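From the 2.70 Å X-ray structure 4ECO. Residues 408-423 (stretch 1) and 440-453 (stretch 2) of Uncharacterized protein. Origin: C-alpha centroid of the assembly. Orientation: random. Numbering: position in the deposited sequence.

Stretch 1 (408-423) DFSYNEIGSVDGKNFD
Stretch 2, residues 440-453: LSNNQISKFPKELF

What forms the apolar centre? Leu-440 (chi1 m, chi2 t) brings CD2 to 3.8 Å from Phe-409 CB and 4.0 Å from Ile-414 CD1. Ile-414 and Ile-445, both m,t, meet CG2 to CG1 at 4.0 Å. Farther along, Phe-422 (m, chi2 -79°) places CZ 4.2 Å from Pro-449 CB and 4.3 Å from Leu-452 CG. Together the two stretches bury 921 Å².

How do the backbones run? They lie in the same direction, Ser-410 beside Ser-441 (CA to CA 4.8 Å) and Gly-415 beside Ile-445 (CA to CA 4.4 Å), mostly as irregular loop. Tyr-411 N donates to Ser-441 O (3.2 Å), Asn-412 N to Asn-442 O (3.2 Å) and Gln-444 N to Ile-414 O (2.9 Å). Gly-415, in the type II turn Glu-413 to Ser-416, has phi/psi 88/1; an ideal CB there would lie 2.8 Å from Gln-444 O, a clash.

Why are asparagines placed inside? An amide both donates and accepts, so buried Asn-443 (chi1 -92°, chi2 -76°) satisfies backbone from its side chain: ND2 donates to Phe-409 O at 3.1 Å, and OD1 accepts from Ile-414 N at 2.9 Å. Asn-421 (m, chi2 -52°) points toward stretch 2, its ND2 donating to Lys-447 O at 3.0 Å. One water accepts from Lys-447 N (3.0 Å to the water oxygen) and lies within hydrogen-bonding distance of Asn-421 OD1 (2.7 Å) and Gly-419 O (2.8 Å), bridging the stretches.

What closes the polar edge? Tyr-411 (phi/psi 59/64, m) offers a ring face to Asn-442 (50/66, m), whose CB sits 3.7 Å from the ring centroid. Gln-444 (m,t) reaches Ser-416, NE2 to CB 3.5 Å. Glu-451 (m,p) sets OE1 3.1 Å from Phe-422 CE2, at the ring edge, where aromatic hydrogens carry slight positive charge.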

ATOM      1  N   ASP A 408      10.112  -0.428   4.012  1.00 36.53           N
ATOM      2  CA  ASP A 408      10.091  -1.880   3.901  1.00 33.68           C
ATOM      3  C   ASP A 408      11.052  -2.343   2.838  1.00 39.29           C
ATOM      4  O   ASP A 408      10.864  -2.043   1.647  1.00 39.88           O
ATOM      5  CB  ASP A 408       8.670  -2.375   3.604  1.00 33.17           C
ATOM      6  CG  ASP A 408       8.401  -3.843   3.918  1.00 40.87           C
ATOM      7  OD1 ASP A 408       9.372  -4.636   3.979  1.00 42.00           O
ATOM      8  OD2 ASP A 408       7.219  -4.208   4.060  1.00 44.83           O
ATOM      9  N   PHE A 409      12.109  -3.055   3.279  1.00 37.49           N
ATOM     10  CA  PHE A 409      13.102  -3.682   2.394  1.00 38.08           C
ATOM     11  C   PHE A 409      13.062  -5.218   2.543  1.00 42.50           C
ATOM     12  O   PHE A 409      13.963  -5.906   2.047  1.00 42.97           O
ATOM     13  CB  PHE A 409      14.519  -3.163   2.660  1.00 40.25           C
ATOM     14  CG  PHE A 409      14.769  -1.725   2.318  1.00 41.92           C
ATOM     15  CD1 PHE A 409      14.950  -1.328   1.001  1.00 44.87           C
ATOM     16  CD2 PHE A 409      14.920  -0.776   3.321  1.00 44.92           C
ATOM     17  CE1 PHE A 409      15.205   0.007   0.685  1.00 46.96           C
ATOM     18  CE2 PHE A 409      15.176   0.560   3.007  1.00 48.78           C
ATOM     19  CZ  PHE A 409      15.308   0.947   1.689  1.00 47.33           C
ATOM     20  N   SER A 410      12.001  -5.757   3.206  1.00 38.52           N
ATOM     21  CA  SER A 410      11.866  -7.202   3.448  1.00 37.87           C
ATOM     22  C   SER A 410      11.733  -8.009   2.129  1.00 42.66           C
ATOM     23  O   SER A 410      11.285  -7.485   1.103  1.00 44.76           O
ATOM     24  CB  SER A 410      10.704  -7.519   4.391  1.00 36.93           C
ATOM     25  OG  SER A 410       9.414  -7.409   3.820  1.00 35.99           O
ATOM     26  N   TYR A 411      12.173  -9.278   2.172  1.00 35.29           N
ATOM     27  CA  TYR A 411      12.135 -10.207   1.062  1.00 33.63           C
ATOM     28  C   TYR A 411      12.904  -9.672  -0.110  1.00 40.08           C
ATOM     29  O   TYR A 411      12.345  -9.388  -1.164  1.00 40.15           O
ATOM     30  CB  TYR A 411      10.714 -10.521   0.663  1.00 33.00           C
ATOM     31  CG  TYR A 411      10.045 -11.531   1.551  1.00 32.49           C
ATOM     32  CD1 TYR A 411      10.200 -12.897   1.321  1.00 33.85           C
ATOM     33  CD2 TYR A 411       9.189 -11.127   2.580  1.00 32.25           C
ATOM     34  CE1 TYR A 411       9.542 -13.840   2.112  1.00 35.69           C
ATOM     35  CE2 TYR A 411       8.495 -12.060   3.352  1.00 32.23           C
ATOM     36  CZ  TYR A 411       8.683 -13.416   3.118  1.00 41.17           C
ATOM     37  OH  TYR A 411       8.003 -14.352   3.848  1.00 44.39           O
ATOM     38  N   ASN A 412      14.200  -9.509   0.097  1.00 39.45           N
ATOM     39  CA  ASN A 412      15.157  -9.071  -0.910  1.00 39.51           C
ATOM     40  C   ASN A 412      16.380  -9.967  -0.786  1.00 43.93           C
ATOM     41  O   ASN A 412      16.287 -11.054  -0.200  1.00 43.56           O
ATOM     42  CB  ASN A 412      15.482  -7.569  -0.777  1.00 38.47           C
ATOM     43  CG  ASN A 412      14.538  -6.670  -1.548  1.00 49.49           C
ATOM     44  OD1 ASN A 412      14.462  -6.725  -2.776  1.00 46.01           O
ATOM     45  ND2 ASN A 412      13.799  -5.818  -0.848  1.00 28.99           N
ATOM     46  N   GLU A 413      17.503  -9.549  -1.380  1.00 41.34           N
ATOM     47  CA  GLU A 413      18.750 -10.304  -1.370  1.00 40.80           C
ATOM     48  C   GLU A 413      19.875  -9.425  -0.824  1.00 46.16           C
ATOM     49  O   GLU A 413      21.019  -9.518  -1.281  1.00 47.75           O
ATOM     50  CB  GLU A 413      19.049 -10.820  -2.779  1.00 41.79           C
ATOM     51  CG  GLU A 413      18.301 -12.102  -3.053  1.00 47.17           C
ATOM     52  CD  GLU A 413      17.867 -12.328  -4.483  1.00 72.72           C
ATOM     53  OE1 GLU A 413      18.733 -12.326  -5.388  1.00 45.09           O
ATOM     54  OE2 GLU A 413      16.653 -12.564  -4.686  1.00 80.42           O
ATOM     55  N   ILE A 414      19.542  -8.563   0.165  1.00 41.21           N
ATOM     56  CA  ILE A 414      20.491  -7.623   0.785  1.00 40.24           C
ATOM     57  C   ILE A 414      21.501  -8.427   1.597  1.00 44.38           C
ATOM     58  O   ILE A 414      21.104  -9.298   2.364  1.00 42.37           O
ATOM     59  CB  ILE A 414      19.748  -6.543   1.614  1.00 41.18           C
ATOM     60  CG1 ILE A 414      18.848  -5.678   0.665  1.00 40.44           C
ATOM     61  CG2 ILE A 414      20.714  -5.683   2.432  1.00 40.71           C
ATOM     62  CD1 ILE A 414      17.757  -4.920   1.320  1.00 43.59           C
ATOM     63  N   GLY A 415      22.788  -8.176   1.338  1.00 44.34           N
ATOM     64  CA  GLY A 415      23.919  -8.853   1.972  1.00 45.68           C
ATOM     65  C   GLY A 415      24.350 -10.131   1.258  1.00 51.10           C
ATOM     66  O   GLY A 415      25.264 -10.832   1.714  1.00 51.26           O
ATOM     67  N   SER A 416      23.677 -10.461   0.138  1.00 46.86           N
ATOM     68  CA  SER A 416      23.983 -11.670  -0.609  1.00 46.92           C
ATOM     69  C   SER A 416      25.315 -11.558  -1.341  1.00 53.55           C
ATOM     70  O   SER A 416      25.999 -12.575  -1.506  1.00 54.39           O
ATOM     71  CB  SER A 416      22.877 -11.978  -1.611  1.00 47.80           C
ATOM     72  OG  SER A 416      22.798 -10.976  -2.610  1.00 53.53           O
ATOM     73  N   VAL A 417      25.666 -10.339  -1.816  1.00 50.52           N
ATOM     74  CA  VAL A 417      26.896 -10.147  -2.584  1.00 51.96           C
ATOM     75  C   VAL A 417      28.015  -9.812  -1.617  1.00 55.24           C
ATOM     76  O   VAL A 417      28.065  -8.700  -1.091  1.00 54.79           O
ATOM     77  CB  VAL A 417      26.762  -9.098  -3.733  1.00 56.28           C
ATOM     78  CG1 VAL A 417      28.063  -8.976  -4.531  1.00 57.33           C
ATOM     79  CG2 VAL A 417      25.604  -9.448  -4.669  1.00 55.10           C
ATOM     80  N   ASP A 418      28.868 -10.818  -1.345  1.00 52.46           N
ATOM     81  CA  ASP A 418      30.032 -10.768  -0.460  1.00 54.60           C
ATOM     82  C   ASP A 418      29.691 -10.168   0.939  1.00 56.93           C
ATOM     83  O   ASP A 418      30.569  -9.593   1.593  1.00 59.93           O
ATOM     84  CB  ASP A 418      31.203  -9.980  -1.127  1.00 59.38           C
ATOM     85  CG  ASP A 418      32.551 -10.064  -0.391  1.00 74.38           C
ATOM     86  OD1 ASP A 418      33.090 -11.183  -0.259  1.00 76.60           O
ATOM     87  OD2 ASP A 418      33.038  -9.012   0.089  1.00 78.82           O
ATOM     88  N   GLY A 419      28.453 -10.355   1.402  1.00 49.12           N
ATOM     89  CA  GLY A 419      28.001  -9.872   2.705  1.00 46.92           C
ATOM     90  C   GLY A 419      27.922  -8.360   2.865  1.00 51.63           C
ATOM     91  O   GLY A 419      27.936  -7.855   3.993  1.00 52.47           O
ATOM     92  N   LYS A 420      27.818  -7.619   1.744  1.00 47.05           N
ATOM     93  CA  LYS A 420      27.730  -6.160   1.766  1.00 45.60           C
ATOM     94  C   LYS A 420      26.268  -5.740   1.697  1.00 48.21           C
ATOM     95  O   LYS A 420      25.543  -6.179   0.796  1.00 46.73           O
ATOM     96  CB  LYS A 420      28.549  -5.530   0.613  1.00 47.73           C
ATOM     97  CG  LYS A 420      30.020  -5.945   0.577  1.00 50.90           C
ATOM     98  CD  LYS A 420      30.799  -5.530   1.821  1.00 55.46           C
ATOM     99  CE  LYS A 420      32.141  -6.219   1.930  1.00 70.21           C
ATOM    100  NZ  LYS A 420      32.697  -6.092   3.306  1.00 81.06           N
ATOM    101  N   ASN A 421      25.832  -4.907   2.662  1.00 44.72           N
ATOM    102  CA  ASN A 421      24.447  -4.430   2.755  1.00 43.55           C
ATOM    103  C   ASN A 421      24.250  -3.154   1.933  1.00 51.68           C
ATOM    104  O   ASN A 421      23.102  -2.759   1.631  1.00 50.32           O
ATOM    105  CB  ASN A 421      24.063  -4.187   4.214  1.00 39.63           C
ATOM    106  CG  ASN A 421      24.369  -5.339   5.139  1.00 54.76           C
ATOM    107  OD1 ASN A 421      23.997  -6.485   4.894  1.00 45.75           O
ATOM    108  ND2 ASN A 421      25.080  -5.058   6.212  1.00 52.53           N
ATOM    109  N   PHE A 422      25.389  -2.507   1.571  1.00 51.58           N
ATOM    110  CA  PHE A 422      25.430  -1.254   0.800  1.00 52.01           C
ATOM    111  C   PHE A 422      26.422  -1.389  -0.313  1.00 58.08           C
ATOM    112  O   PHE A 422      27.465  -2.018  -0.125  1.00 57.08           O
ATOM    113  CB  PHE A 422      25.785  -0.062   1.710  1.00 53.75           C
ATOM    114  CG  PHE A 422      25.025  -0.042   3.026  1.00 53.20           C
ATOM    115  CD1 PHE A 422      23.710   0.412   3.087  1.00 53.55           C
ATOM    116  CD2 PHE A 422      25.615  -0.518   4.194  1.00 54.97           C
ATOM    117  CE1 PHE A 422      23.008   0.408   4.298  1.00 53.08           C
ATOM    118  CE2 PHE A 422      24.907  -0.526   5.398  1.00 56.28           C
ATOM    119  CZ  PHE A 422      23.610  -0.055   5.444  1.00 52.36           C
ATOM    120  N   ASP A 423      26.084  -0.837  -1.496  1.00 58.03           N
ATOM    121  CA  ASP A 423      26.923  -0.927  -2.704  1.00 59.36           C
ATOM    122  C   ASP A 423      28.327  -0.461  -2.403  1.00 67.09           C
ATOM    123  O   ASP A 423      28.518   0.691  -2.009  1.00 68.39           O
ATOM    124  CB  ASP A 423      26.335  -0.130  -3.890  1.00 60.43           C
ATOM    125  CG  ASP A 423      26.885  -0.472  -5.271  1.00 69.57           C
ATOM    126  OD1 ASP A 423      27.950  -1.158  -5.351  1.00 71.03           O
ATOM    127  OD2 ASP A 423      26.273  -0.038  -6.273  1.00 73.70           O
ATOM    128  N   LEU A 440      14.085  -4.994   7.480  1.00 32.56           N
ATOM    129  CA  LEU A 440      15.102  -5.703   6.706  1.00 32.90           C
ATOM    130  C   LEU A 440      14.949  -7.231   6.879  1.00 39.28           C
ATOM    131  O   LEU A 440      15.902  -7.974   6.617  1.00 40.64           O
ATOM    132  CB  LEU A 440      16.504  -5.241   7.120  1.00 32.98           C
ATOM    133  CG  LEU A 440      16.925  -3.873   6.615  1.00 36.00           C
ATOM    134  CD1 LEU A 440      18.104  -3.368   7.399  1.00 35.71           C
ATOM    135  CD2 LEU A 440      17.234  -3.920   5.141  1.00 35.03           C
ATOM    136  N   SER A 441      13.745  -7.699   7.308  1.00 35.28           N
ATOM    137  CA  SER A 441      13.477  -9.135   7.506  1.00 35.83           C
ATOM    138  C   SER A 441      13.512  -9.890   6.158  1.00 43.28           C
ATOM    139  O   SER A 441      13.368  -9.274   5.106  1.00 45.16           O
ATOM    140  CB  SER A 441      12.145  -9.369   8.232  1.00 35.74           C
ATOM    141  OG  SER A 441      11.031  -8.810   7.557  1.00 35.48           O
ATOM    142  N   ASN A 442      13.740 -11.205   6.192  1.00 39.71           N
ATOM    143  CA  ASN A 442      13.846 -12.094   5.020  1.00 39.65           C
ATOM    144  C   ASN A 442      14.815 -11.539   3.955  1.00 43.40           C
ATOM    145  O   ASN A 442      14.417 -11.201   2.840  1.00 41.85           O
ATOM    146  CB  ASN A 442      12.484 -12.399   4.397  1.00 38.94           C
ATOM    147  CG  ASN A 442      11.782 -13.514   5.098  1.00 46.04           C
ATOM    148  OD1 ASN A 442      12.196 -14.677   4.997  1.00 40.16           O
ATOM    149  ND2 ASN A 442      10.727 -13.173   5.855  1.00 29.38           N
ATOM    150  N   ASN A 443      16.094 -11.478   4.312  1.00 40.84           N
ATOM    151  CA  ASN A 443      17.173 -11.054   3.417  1.00 41.05           C
ATOM    152  C   ASN A 443      18.361 -12.018   3.600  1.00 44.68           C
ATOM    153  O   ASN A 443      18.168 -13.136   4.093  1.00 46.78           O
ATOM    154  CB  ASN A 443      17.562  -9.585   3.684  1.00 39.85           C
ATOM    155  CG  ASN A 443      16.818  -8.599   2.835  1.00 46.92           C
ATOM    156  OD1 ASN A 443      17.106  -8.438   1.662  1.00 49.17           O
ATOM    157  ND2 ASN A 443      15.871  -7.889   3.407  1.00 31.09           N
ATOM    158  N   GLN A 444      19.577 -11.603   3.226  1.00 37.60           N
ATOM    159  CA  GLN A 444      20.743 -12.454   3.368  1.00 36.69           C
ATOM    160  C   GLN A 444      21.853 -11.708   4.111  1.00 41.22           C
ATOM    161  O   GLN A 444      23.043 -11.902   3.819  1.00 42.70           O
ATOM    162  CB  GLN A 444      21.200 -12.925   1.998  1.00 38.21           C
ATOM    163  CG  GLN A 444      20.308 -14.010   1.423  1.00 45.28           C
ATOM    164  CD  GLN A 444      20.780 -14.430   0.067  1.00 66.03           C
ATOM    165  OE1 GLN A 444      20.075 -14.291  -0.932  1.00 54.78           O
ATOM    166  NE2 GLN A 444      22.010 -14.909  -0.008  1.00 70.17           N
ATOM    167  N   ILE A 445      21.453 -10.886   5.116  1.00 35.22           N
ATOM    168  CA  ILE A 445      22.355 -10.056   5.913  1.00 34.77           C
ATOM    169  C   ILE A 445      23.178 -10.937   6.879  1.00 42.79           C
ATOM    170  O   ILE A 445      22.605 -11.537   7.792  1.00 43.98           O
ATOM    171  CB  ILE A 445      21.540  -8.948   6.661  1.00 35.22           C
ATOM    172  CG1 ILE A 445      20.891  -7.972   5.661  1.00 32.08           C
ATOM    173  CG2 ILE A 445      22.410  -8.185   7.703  1.00 35.81           C
ATOM    174  CD1 ILE A 445      19.759  -7.114   6.256  1.00 26.71           C
ATOM    175  N   SER A 446      24.519 -10.972   6.697  1.00 42.05           N
ATOM    176  CA  SER A 446      25.457 -11.749   7.556  1.00 43.93           C
ATOM    177  C   SER A 446      26.321 -10.857   8.466  1.00 51.82           C
ATOM    178  O   SER A 446      26.965 -11.361   9.391  1.00 53.79           O
ATOM    179  CB  SER A 446      26.384 -12.612   6.709  1.00 46.79           C
ATOM    180  OG  SER A 446      26.897 -11.885   5.608  1.00 57.53           O
ATOM    181  N   LYS A 447      26.345  -9.550   8.174  1.00 48.26           N
ATOM    182  CA  LYS A 447      27.074  -8.505   8.878  1.00 47.78           C
ATOM    183  C   LYS A 447      26.087  -7.470   9.308  1.00 50.43           C
ATOM    184  O   LYS A 447      25.262  -7.059   8.496  1.00 49.69           O
ATOM    185  CB  LYS A 447      28.174  -7.898   7.972  1.00 52.03           C
ATOM    186  CG  LYS A 447      29.287  -8.862   7.572  1.00 78.61           C
ATOM    187  CD  LYS A 447      30.103  -9.366   8.769  1.00 84.44           C
ATOM    188  CE  LYS A 447      31.150 -10.347   8.324  1.00 89.61           C
ATOM    189  NZ  LYS A 447      31.979 -10.798   9.463  1.00104.31           N
ATOM    190  N   PHE A 448      26.133  -7.052  10.579  1.00 48.13           N
ATOM    191  CA  PHE A 448      25.187  -6.072  11.121  1.00 47.46           C
ATOM    192  C   PHE A 448      25.281  -4.743  10.372  1.00 53.29           C
ATOM    193  O   PHE A 448      26.388  -4.237  10.190  1.00 54.50           O
ATOM    194  CB  PHE A 448      25.412  -5.856  12.614  1.00 48.95           C
ATOM    195  CG  PHE A 448      24.347  -5.005  13.274  1.00 49.75           C
ATOM    196  CD1 PHE A 448      23.134  -5.555  13.664  1.00 52.06           C
ATOM    197  CD2 PHE A 448      24.567  -3.659  13.525  1.00 51.67           C
ATOM    198  CE1 PHE A 448      22.161  -4.770  14.274  1.00 51.93           C
ATOM    199  CE2 PHE A 448      23.587  -2.875  14.123  1.00 53.21           C
ATOM    200  CZ  PHE A 448      22.393  -3.433  14.492  1.00 50.29           C
ATOM    201  N   PRO A 449      24.134  -4.161   9.947  1.00 49.76           N
ATOM    202  CA  PRO A 449      24.189  -2.885   9.188  1.00 50.25           C
ATOM    203  C   PRO A 449      24.476  -1.652  10.082  1.00 51.81           C
ATOM    204  O   PRO A 449      23.623  -0.779  10.275  1.00 50.77           O
ATOM    205  CB  PRO A 449      22.803  -2.807   8.527  1.00 51.40           C
ATOM    206  CG  PRO A 449      21.902  -3.602   9.437  1.00 54.48           C
ATOM    207  CD  PRO A 449      22.749  -4.661  10.097  1.00 49.89           C
ATOM    208  N   LYS A 450      25.727  -1.564  10.574  1.00 48.37           N
ATOM    209  CA  LYS A 450      26.249  -0.524  11.469  1.00 48.22           C
ATOM    210  C   LYS A 450      26.102   0.872  10.864  1.00 54.09           C
ATOM    211  O   LYS A 450      25.829   1.826  11.596  1.00 56.34           O
ATOM    212  CB  LYS A 450      27.743  -0.796  11.797  1.00 49.79           C
ATOM    213  CG  LYS A 450      28.386   0.252  12.718  1.00 49.68           C
ATOM    214  CD  LYS A 450      29.824  -0.058  13.161  1.00 50.14           C
ATOM    215  CE  LYS A 450      30.430   1.112  13.900  1.00 45.19           C
ATOM    216  NZ  LYS A 450      31.664   0.744  14.636  1.00 54.50           N
ATOM    217  N   GLU A 451      26.285   0.989   9.541  1.00 49.23           N
ATOM    218  CA  GLU A 451      26.229   2.255   8.815  1.00 49.10           C
ATOM    219  C   GLU A 451      24.850   2.952   8.954  1.00 50.78           C
ATOM    220  O   GLU A 451      24.757   4.146   8.709  1.00 51.51           O
ATOM    221  CB  GLU A 451      26.585   2.050   7.340  1.00 50.92           C
ATOM    222  CG  GLU A 451      27.996   1.528   7.104  1.00 56.79           C
ATOM    223  CD  GLU A 451      28.234   0.025   7.118  1.00 80.12           C
ATOM    224  OE1 GLU A 451      27.295  -0.756   7.409  1.00 69.02           O
ATOM    225  OE2 GLU A 451      29.381  -0.369   6.804  1.00 75.64           O
ATOM    226  N   LEU A 452      23.807   2.244   9.399  1.00 45.37           N
ATOM    227  CA  LEU A 452      22.506   2.869   9.632  1.00 43.85           C
ATOM    228  C   LEU A 452      22.575   3.747  10.855  1.00 47.99           C
ATOM    229  O   LEU A 452      22.006   4.837  10.886  1.00 47.33           O
ATOM    230  CB  LEU A 452      21.407   1.798   9.818  1.00 42.45           C
ATOM    231  CG  LEU A 452      20.883   1.089   8.572  1.00 45.97           C
ATOM    232  CD1 LEU A 452      20.006  -0.076   8.968  1.00 44.95           C
ATOM    233  CD2 LEU A 452      20.089   2.043   7.685  1.00 46.28           C
ATOM    234  N   PHE A 453      23.322   3.266  11.858  1.00 44.93           N
ATOM    235  CA  PHE A 453      23.500   3.881  13.161  1.00 44.51           C
ATOM    236  C   PHE A 453      24.650   4.896  13.142  1.00 49.29           C
ATOM    237  O   PHE A 453      24.479   5.986  13.703  1.00 51.59           O
ATOM    238  CB  PHE A 453      23.724   2.778  14.222  1.00 46.01           C
ATOM    239  CG  PHE A 453      22.536   1.837  14.270  1.00 47.23           C
ATOM    240  CD1 PHE A 453      21.365   2.196  14.939  1.00 50.77           C
ATOM    241  CD2 PHE A 453      22.538   0.645  13.546  1.00 48.63           C
ATOM    242  CE1 PHE A 453      20.242   1.361  14.918  1.00 50.29           C
ATOM    243  CE2 PHE A 453      21.409  -0.182  13.520  1.00 49.87           C
ATOM    244  CZ  PHE A 453      20.271   0.180  14.201  1.00 47.74           C
TER
HETATM  245  O   HOH W   1      25.606  -8.519   5.447  1.00 41.47           O